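Local coordinates for reticulocyte-binding protein 2a (Plasmodium vivax, PDB 4Z8N), which probably binds a receptor on the red-cell surface during parasite invasion, this chain being its helical erythrocyte-binding domain, at residues E33-H41 and T150-R161. Sequence-based numbering, arbitrary orientation.
Sequences EIKYYITYH and TYEIMLEIYVER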
ATOM      1  N   GLU A  33      -9.551  13.791  -3.871  1.00 40.61           N
ATOM      2  CA  GLU A  33     -10.109  13.660  -5.216  1.00 42.01           C
ATOM      3  C   GLU A  33     -11.409  14.438  -5.371  1.00 44.03           C
ATOM      4  O   GLU A  33     -11.618  15.112  -6.379  1.00 43.59           O
ATOM      5  CB  GLU A  33     -10.345  12.187  -5.562  1.00 38.98           C
ATOM      6  CG  GLU A  33      -9.066  11.405  -5.789  1.00 41.37           C
ATOM      7  CD  GLU A  33      -8.228  11.987  -6.910  1.00 45.28           C
ATOM      8  OE1 GLU A  33      -8.810  12.407  -7.933  1.00 47.62           O
ATOM      9  OE2 GLU A  33      -6.989  12.036  -6.763  1.00 43.72           O
ATOM     10  N   ILE A  34     -12.279  14.337  -4.370  1.00 43.11           N
ATOM     11  CA  ILE A  34     -13.545  15.063  -4.373  1.00 46.06           C
ATOM     12  C   ILE A  34     -13.300  16.568  -4.445  1.00 49.48           C
ATOM     13  O   ILE A  34     -14.049  17.300  -5.096  1.00 47.34           O
ATOM     14  CB  ILE A  34     -14.386  14.732  -3.120  1.00 45.65           C
ATOM     15  CG1 ILE A  34     -14.845  13.276  -3.159  1.00 48.42           C
ATOM     16  CG2 ILE A  34     -15.606  15.639  -3.023  1.00 47.13           C
ATOM     17  CD1 ILE A  34     -15.754  12.960  -4.327  1.00 46.48           C
ATOM     18  N   LYS A  35     -12.226  17.014  -3.798  1.00 50.78           N
ATOM     19  CA  LYS A  35     -11.906  18.434  -3.708  1.00 52.52           C
ATOM     20  C   LYS A  35     -11.858  19.126  -5.069  1.00 53.49           C
ATOM     21  O   LYS A  35     -12.424  20.205  -5.231  1.00 53.91           O
ATOM     22  CB  LYS A  35     -10.577  18.633  -2.978  1.00 54.23           C
ATOM     23  CG  LYS A  35     -10.171  20.088  -2.828  1.00 57.21           C
ATOM     24  CD  LYS A  35      -8.902  20.224  -2.001  1.00 61.05           C
ATOM     25  CE  LYS A  35      -9.220  20.398  -0.528  1.00 63.52           C
ATOM     26  NZ  LYS A  35      -9.422  21.834  -0.176  1.00 68.86           N
ATOM     27  N   TYR A  36     -11.202  18.516  -6.053  1.00 50.13           N
ATOM     28  CA  TYR A  36     -11.149  19.141  -7.373  1.00 56.47           C
ATOM     29  C   TYR A  36     -12.129  18.496  -8.354  1.00 56.29           C
ATOM     30  O   TYR A  36     -12.250  18.929  -9.501  1.00 58.65           O
ATOM     31  CB  TYR A  36      -9.723  19.113  -7.935  1.00 60.15           C
ATOM     32  CG  TYR A  36      -9.156  17.744  -8.232  1.00 62.35           C
ATOM     33  CD1 TYR A  36      -9.297  17.172  -9.490  1.00 68.28           C
ATOM     34  CD2 TYR A  36      -8.450  17.039  -7.268  1.00 62.92           C
ATOM     35  CE1 TYR A  36      -8.767  15.926  -9.775  1.00 70.19           C
ATOM     36  CE2 TYR A  36      -7.917  15.791  -7.542  1.00 65.40           C
ATOM     37  CZ  TYR A  36      -8.079  15.240  -8.798  1.00 70.18           C
ATOM     38  OH  TYR A  36      -7.551  14.002  -9.080  1.00 72.97           O
ATOM     39  N   TYR A  37     -12.841  17.475  -7.890  1.00 50.33           N
ATOM     40  CA  TYR A  37     -13.904  16.865  -8.679  1.00 48.81           C
ATOM     41  C   TYR A  37     -15.045  17.863  -8.897  1.00 47.78           C
ATOM     42  O   TYR A  37     -15.528  18.033 -10.017  1.00 50.62           O
ATOM     43  CB  TYR A  37     -14.430  15.601  -7.986  1.00 47.16           C
ATOM     44  CG  TYR A  37     -15.210  14.663  -8.886  1.00 46.88           C
ATOM     45  CD1 TYR A  37     -16.469  15.009  -9.371  1.00 43.07           C
ATOM     46  CD2 TYR A  37     -14.692  13.421  -9.239  1.00 42.93           C
ATOM     47  CE1 TYR A  37     -17.180  14.155 -10.191  1.00 45.91           C
ATOM     48  CE2 TYR A  37     -15.400  12.556 -10.053  1.00 44.23           C
ATOM     49  CZ  TYR A  37     -16.645  12.928 -10.526  1.00 47.54           C
ATOM     50  OH  TYR A  37     -17.354  12.074 -11.339  1.00 51.40           O
ATOM     51  N   ILE A  38     -15.459  18.522  -7.819  1.00 43.79           N
ATOM     52  CA  ILE A  38     -16.627  19.404  -7.837  1.00 46.62           C
ATOM     53  C   ILE A  38     -16.270  20.877  -8.032  1.00 47.82           C
ATOM     54  O   ILE A  38     -17.025  21.766  -7.629  1.00 50.23           O
ATOM     55  CB  ILE A  38     -17.433  19.269  -6.533  1.00 49.30           C
ATOM     56  CG1 ILE A  38     -16.553  19.614  -5.328  1.00 50.23           C
ATOM     57  CG2 ILE A  38     -17.989  17.861  -6.400  1.00 45.52           C
ATOM     58  CD1 ILE A  38     -17.294  19.629  -4.006  1.00 49.70           C
ATOM     59  N   THR A  39     -15.129  21.128  -8.667  1.00 48.18           N
ATOM     60  CA  THR A  39     -14.594  22.481  -8.795  1.00 56.74           C
ATOM     61  C   THR A  39     -15.495  23.429  -9.592  1.00 58.27           C
ATOM     62  O   THR A  39     -15.376  24.648  -9.472  1.00 61.60           O
ATOM     63  CB  THR A  39     -13.190  22.458  -9.445  1.00 61.75           C
ATOM     64  OG1 THR A  39     -12.702  23.799  -9.587  1.00 67.66           O
ATOM     65  CG2 THR A  39     -13.234  21.787 -10.810  1.00 62.99           C
ATOM     66  N   TYR A  40     -16.402  22.881 -10.392  1.00 58.78           N
ATOM     67  CA  TYR A  40     -17.269  23.721 -11.212  1.00 62.98           C
ATOM     68  C   TYR A  40     -18.675  23.866 -10.632  1.00 63.39           C
ATOM     69  O   TYR A  40     -19.500  24.610 -11.164  1.00 66.81           O
ATOM     70  CB  TYR A  40     -17.334  23.181 -12.639  1.00 65.82           C
ATOM     71  CG  TYR A  40     -16.401  23.914 -13.572  1.00 69.09           C
ATOM     72  CD1 TYR A  40     -15.085  23.500 -13.743  1.00 68.82           C
ATOM     73  CD2 TYR A  40     -16.828  25.039 -14.264  1.00 70.40           C
ATOM     74  CE1 TYR A  40     -14.227  24.179 -14.589  1.00 70.02           C
ATOM     75  CE2 TYR A  40     -15.982  25.722 -15.109  1.00 72.59           C
ATOM     76  CZ  TYR A  40     -14.685  25.289 -15.269  1.00 70.64           C
ATOM     77  OH  TYR A  40     -13.846  25.975 -16.113  1.00 71.78           O
ATOM     78  N   HIS A  41     -18.943  23.154  -9.543  1.00 61.42           N
ATOM     79  CA  HIS A  41     -20.142  23.404  -8.755  1.00 60.79           C
ATOM     80  C   HIS A  41     -19.756  24.380  -7.661  1.00 59.62           C
ATOM     81  O   HIS A  41     -19.338  23.980  -6.576  1.00 56.27           O
ATOM     82  CB  HIS A  41     -20.709  22.111  -8.178  1.00 59.55           C
ATOM     83  CG  HIS A  41     -21.023  21.084  -9.217  1.00 60.15           C
ATOM     84  ND1 HIS A  41     -22.012  21.265 -10.162  1.00 63.42           N
ATOM     85  CD2 HIS A  41     -20.480  19.870  -9.470  1.00 62.23           C
ATOM     86  CE1 HIS A  41     -22.065  20.207 -10.949  1.00 63.69           C
ATOM     87  NE2 HIS A  41     -21.147  19.345 -10.550  1.00 64.54           N
ATOM     88  N   THR A 150     -19.865  17.279 -15.685  1.00 57.17           N
ATOM     89  CA  THR A 150     -18.738  17.108 -14.772  1.00 52.72           C
ATOM     90  C   THR A 150     -18.384  15.635 -14.588  1.00 49.80           C
ATOM     91  O   THR A 150     -17.205  15.271 -14.553  1.00 46.85           O
ATOM     92  CB  THR A 150     -19.031  17.746 -13.396  1.00 49.10           C
ATOM     93  OG1 THR A 150     -18.955  19.172 -13.508  1.00 54.69           O
ATOM     94  CG2 THR A 150     -18.030  17.283 -12.352  1.00 48.07           C
ATOM     95  N   TYR A 151     -19.405  14.790 -14.489  1.00 50.11           N
ATOM     96  CA  TYR A 151     -19.192  13.355 -14.360  1.00 50.65           C
ATOM     97  C   TYR A 151     -18.456  12.794 -15.572  1.00 52.94           C
ATOM     98  O   TYR A 151     -17.529  11.999 -15.428  1.00 54.35           O
ATOM     99  CB  TYR A 151     -20.522  12.621 -14.170  1.00 54.71           C
ATOM    100  CG  TYR A 151     -20.387  11.115 -14.242  1.00 56.83           C
ATOM    101  CD1 TYR A 151     -19.877  10.394 -13.169  1.00 56.30           C
ATOM    102  CD2 TYR A 151     -20.761  10.416 -15.383  1.00 60.03           C
ATOM    103  CE1 TYR A 151     -19.747   9.021 -13.232  1.00 57.38           C
ATOM    104  CE2 TYR A 151     -20.633   9.041 -15.453  1.00 61.02           C
ATOM    105  CZ  TYR A 151     -20.126   8.350 -14.373  1.00 58.53           C
ATOM    106  OH  TYR A 151     -19.995   6.982 -14.434  1.00 59.07           O
ATOM    107  N   GLU A 152     -18.870  13.212 -16.764  1.00 57.86           N
ATOM    108  CA  GLU A 152     -18.263  12.709 -17.991  1.00 60.05           C
ATOM    109  C   GLU A 152     -16.826  13.207 -18.142  1.00 55.94           C
ATOM    110  O   GLU A 152     -15.953  12.472 -18.610  1.00 51.79           O
ATOM    111  CB  GLU A 152     -19.095  13.111 -19.210  1.00 64.09           C
ATOM    112  CG  GLU A 152     -18.569  12.543 -20.520  1.00 73.26           C
ATOM    113  CD  GLU A 152     -19.418  12.930 -21.715  1.00 88.82           C
ATOM    114  OE1 GLU A 152     -19.576  14.142 -21.969  1.00 98.29           O
ATOM    115  OE2 GLU A 152     -19.927  12.018 -22.402  1.00 91.56           O
ATOM    116  N   ILE A 153     -16.585  14.452 -17.740  1.00 52.61           N
ATOM    117  CA  ILE A 153     -15.241  15.026 -17.789  1.00 51.67           C
ATOM    118  C   ILE A 153     -14.281  14.267 -16.882  1.00 44.76           C
ATOM    119  O   ILE A 153     -13.208  13.841 -17.312  1.00 41.45           O
ATOM    120  CB  ILE A 153     -15.243  16.509 -17.378  1.00 52.14           C
ATOM    121  CG1 ILE A 153     -15.988  17.347 -18.418  1.00 48.77           C
ATOM    122  CG2 ILE A 153     -13.818  17.017 -17.208  1.00 51.20           C
ATOM    123  CD1 ILE A 153     -15.393  17.261 -19.802  1.00 54.05           C
ATOM    124  N   MET A 154     -14.679  14.098 -15.626  1.00 41.95           N
ATOM    125  CA  MET A 154     -13.841  13.433 -14.638  1.00 42.41           C
ATOM    126  C   MET A 154     -13.610  11.969 -14.991  1.00 42.87           C
ATOM    127  O   MET A 154     -12.523  11.438 -14.770  1.00 37.40           O
ATOM    128  CB  MET A 154     -14.467  13.544 -13.248  1.00 41.74           C
ATOM    129  CG  MET A 154     -14.495  14.957 -12.688  1.00 42.02           C
ATOM    130  SD  MET A 154     -12.853  15.697 -12.616  1.00 41.57           S
ATOM    131  CE  MET A 154     -11.978  14.472 -11.640  1.00 30.42           C
ATOM    132  N   LEU A 155     -14.637  11.321 -15.534  1.00 45.61           N
ATOM    133  CA  LEU A 155     -14.522   9.925 -15.939  1.00 47.29           C
ATOM    134  C   LEU A 155     -13.480   9.789 -17.039  1.00 42.83           C
ATOM    135  O   LEU A 155     -12.682   8.856 -17.038  1.00 36.49           O
ATOM    136  CB  LEU A 155     -15.875   9.375 -16.411  1.00 46.22           C
ATOM    137  CG  LEU A 155     -15.905   7.881 -16.751  1.00 47.83           C
ATOM    138  CD1 LEU A 155     -15.511   7.047 -15.541  1.00 46.91           C
ATOM    139  CD2 LEU A 155     -17.271   7.460 -17.273  1.00 50.37           C
ATOM    140  N   GLU A 156     -13.488  10.735 -17.973  1.00 44.63           N
ATOM    141  CA  GLU A 156     -12.522  10.746 -19.063  1.00 50.07           C
ATOM    142  C   GLU A 156     -11.110  10.944 -18.525  1.00 44.70           C
ATOM    143  O   GLU A 156     -10.155  10.342 -19.016  1.00 46.13           O
ATOM    144  CB  GLU A 156     -12.864  11.841 -20.076  1.00 60.16           C
ATOM    145  CG  GLU A 156     -11.937  11.880 -21.281  1.00 70.24           C
ATOM    146  CD  GLU A 156     -11.981  10.600 -22.094  1.00 80.88           C
ATOM    147  OE1 GLU A 156     -13.072  10.003 -22.210  1.00 85.40           O
ATOM    148  OE2 GLU A 156     -10.921  10.188 -22.611  1.00 85.33           O
ATOM    149  N   ILE A 157     -10.986  11.791 -17.509  1.00 40.46           N
ATOM    150  CA  ILE A 157      -9.704  12.011 -16.853  1.00 41.78           C
ATOM    151  C   ILE A 157      -9.231  10.735 -16.163  1.00 39.82           C
ATOM    152  O   ILE A 157      -8.071  10.347 -16.297  1.00 43.93           O
ATOM    153  CB  ILE A 157      -9.782  13.155 -15.827  1.00 37.57           C
ATOM    154  CG1 ILE A 157     -10.105  14.472 -16.537  1.00 37.76           C
ATOM    155  CG2 ILE A 157      -8.477  13.268 -15.055  1.00 33.26           C
ATOM    156  CD1 ILE A 157     -10.199  15.663 -15.614  1.00 36.76           C
ATOM    157  N   TYR A 158     -10.137  10.079 -15.442  1.00 39.95           N
ATOM    158  CA  TYR A 158      -9.810   8.842 -14.733  1.00 42.00           C
ATOM    159  C   TYR A 158      -9.441   7.713 -15.688  1.00 40.93           C
ATOM    160  O   TYR A 158      -8.476   6.984 -15.459  1.00 39.85           O
ATOM    161  CB  TYR A 158     -10.980   8.398 -13.850  1.00 40.14           C
ATOM    162  CG  TYR A 158     -11.223   9.282 -12.649  1.00 40.09           C
ATOM    163  CD1 TYR A 158     -10.245  10.155 -12.197  1.00 36.61           C
ATOM    164  CD2 TYR A 158     -12.429   9.234 -11.961  1.00 38.47           C
ATOM    165  CE1 TYR A 158     -10.461  10.962 -11.099  1.00 38.15           C
ATOM    166  CE2 TYR A 158     -12.653  10.036 -10.859  1.00 38.23           C
ATOM    167  CZ  TYR A 158     -11.665  10.898 -10.432  1.00 38.87           C
ATOM    168  OH  TYR A 158     -11.879  11.703  -9.339  1.00 42.57           O
ATOM    169  N   VAL A 159     -10.226   7.568 -16.751  1.00 41.76           N
ATOM    170  CA  VAL A 159      -9.999   6.529 -17.748  1.00 42.42           C
ATOM    171  C   VAL A 159      -8.611   6.664 -18.377  1.00 44.08           C
ATOM    172  O   VAL A 159      -7.873   5.687 -18.484  1.00 47.93           O
ATOM    173  CB  VAL A 159     -11.086   6.567 -18.850  1.00 47.76           C
ATOM    174  CG1 VAL A 159     -10.626   5.838 -20.098  1.00 49.52           C
ATOM    175  CG2 VAL A 159     -12.392   5.974 -18.334  1.00 47.11           C
ATOM    176  N   GLU A 160      -8.250   7.880 -18.775  1.00 42.24           N
ATOM    177  CA  GLU A 160      -6.954   8.119 -19.403  1.00 48.44           C
ATOM    178  C   GLU A 160      -5.800   7.832 -18.437  1.00 44.08           C
ATOM    179  O   GLU A 160      -4.744   7.348 -18.842  1.00 44.02           O
ATOM    180  CB  GLU A 160      -6.872   9.559 -19.917  1.00 60.42           C
ATOM    181  CG  GLU A 160      -5.600   9.887 -20.690  1.00 74.44           C
ATOM    182  CD  GLU A 160      -5.488   9.138 -22.010  1.00 86.75           C
ATOM    183  OE1 GLU A 160      -6.519   8.653 -22.522  1.00 89.34           O
ATOM    184  OE2 GLU A 160      -4.360   9.037 -22.538  1.00 93.55           O
ATOM    185  N   ARG A 161      -6.012   8.122 -17.159  1.00 37.72           N
ATOM    186  CA  ARG A 161      -4.979   7.908 -16.154  1.00 39.32           C
ATOM    187  C   ARG A 161      -4.718   6.428 -15.875  1.00 37.58           C
ATOM    188  O   ARG A 161      -3.568   6.021 -15.740  1.00 37.67           O
ATOM    189  CB  ARG A 161      -5.346   8.630 -14.856  1.00 40.40           C
ATOM    190  CG  ARG A 161      -5.140  10.133 -14.932  1.00 42.23           C
ATOM    191  CD  ARG A 161      -5.603  10.830 -13.668  1.00 42.98           C
ATOM    192  NE  ARG A 161      -5.338  12.266 -13.721  1.00 43.49           N
ATOM    193  CZ  ARG A 161      -5.691  13.126 -12.773  1.00 39.43           C
ATOM    194  NH1 ARG A 161      -6.329  12.700 -11.690  1.00 38.55           N
ATOM    195  NH2 ARG A 161      -5.409  14.415 -12.909  1.00 39.62           N
TER
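Met154 lies across one face of the Tyr37 ring: its CG sits 3.5 Å from the ring centroid and only 5° off the normal, a CH-pi contact. The sulfur follows as a Met-aromatic contact over the same ring, SD 4.6 Å from the centroid. Bends at chi2 and chi3 fold the methionine chain along the ring, bringing CE within 4.0 Å of Tyr36 CE1. Tyr37 has CG anti to its own backbone N, beside the carbonyl carbon (chi1 -162°), a setting that carries the ring to helix 149-162. At the ring's edge, in its plane, Tyr158 OH approaches Tyr37 CD2 to 3.3 Å, the two side chains crossing at about a right angle. Within the largely helical erythrocyte-binding domain, this contact joins helix 26-37 and the turn after it to helix 149-162, the local axes passing 11.9 Å apart; Tyr253 and Tyr260 of helix 246-297 pack against Tyr37 and Tyr158, respectively. Arg161 donates from NH1 to Tyr36 OH (3.2 Å, 156° at the hydrogen), the oxygen lying in the guanidinium plane. Tyr158 OH also gives Glu33 OE1 a weak hydrogen bond of 3.4 Å. Thr150 CG2 packs on Tyr37 O, and its OG1 lies 3.7 Å from His41 NE2, whose hydrogen bond is with Tyr253 OH.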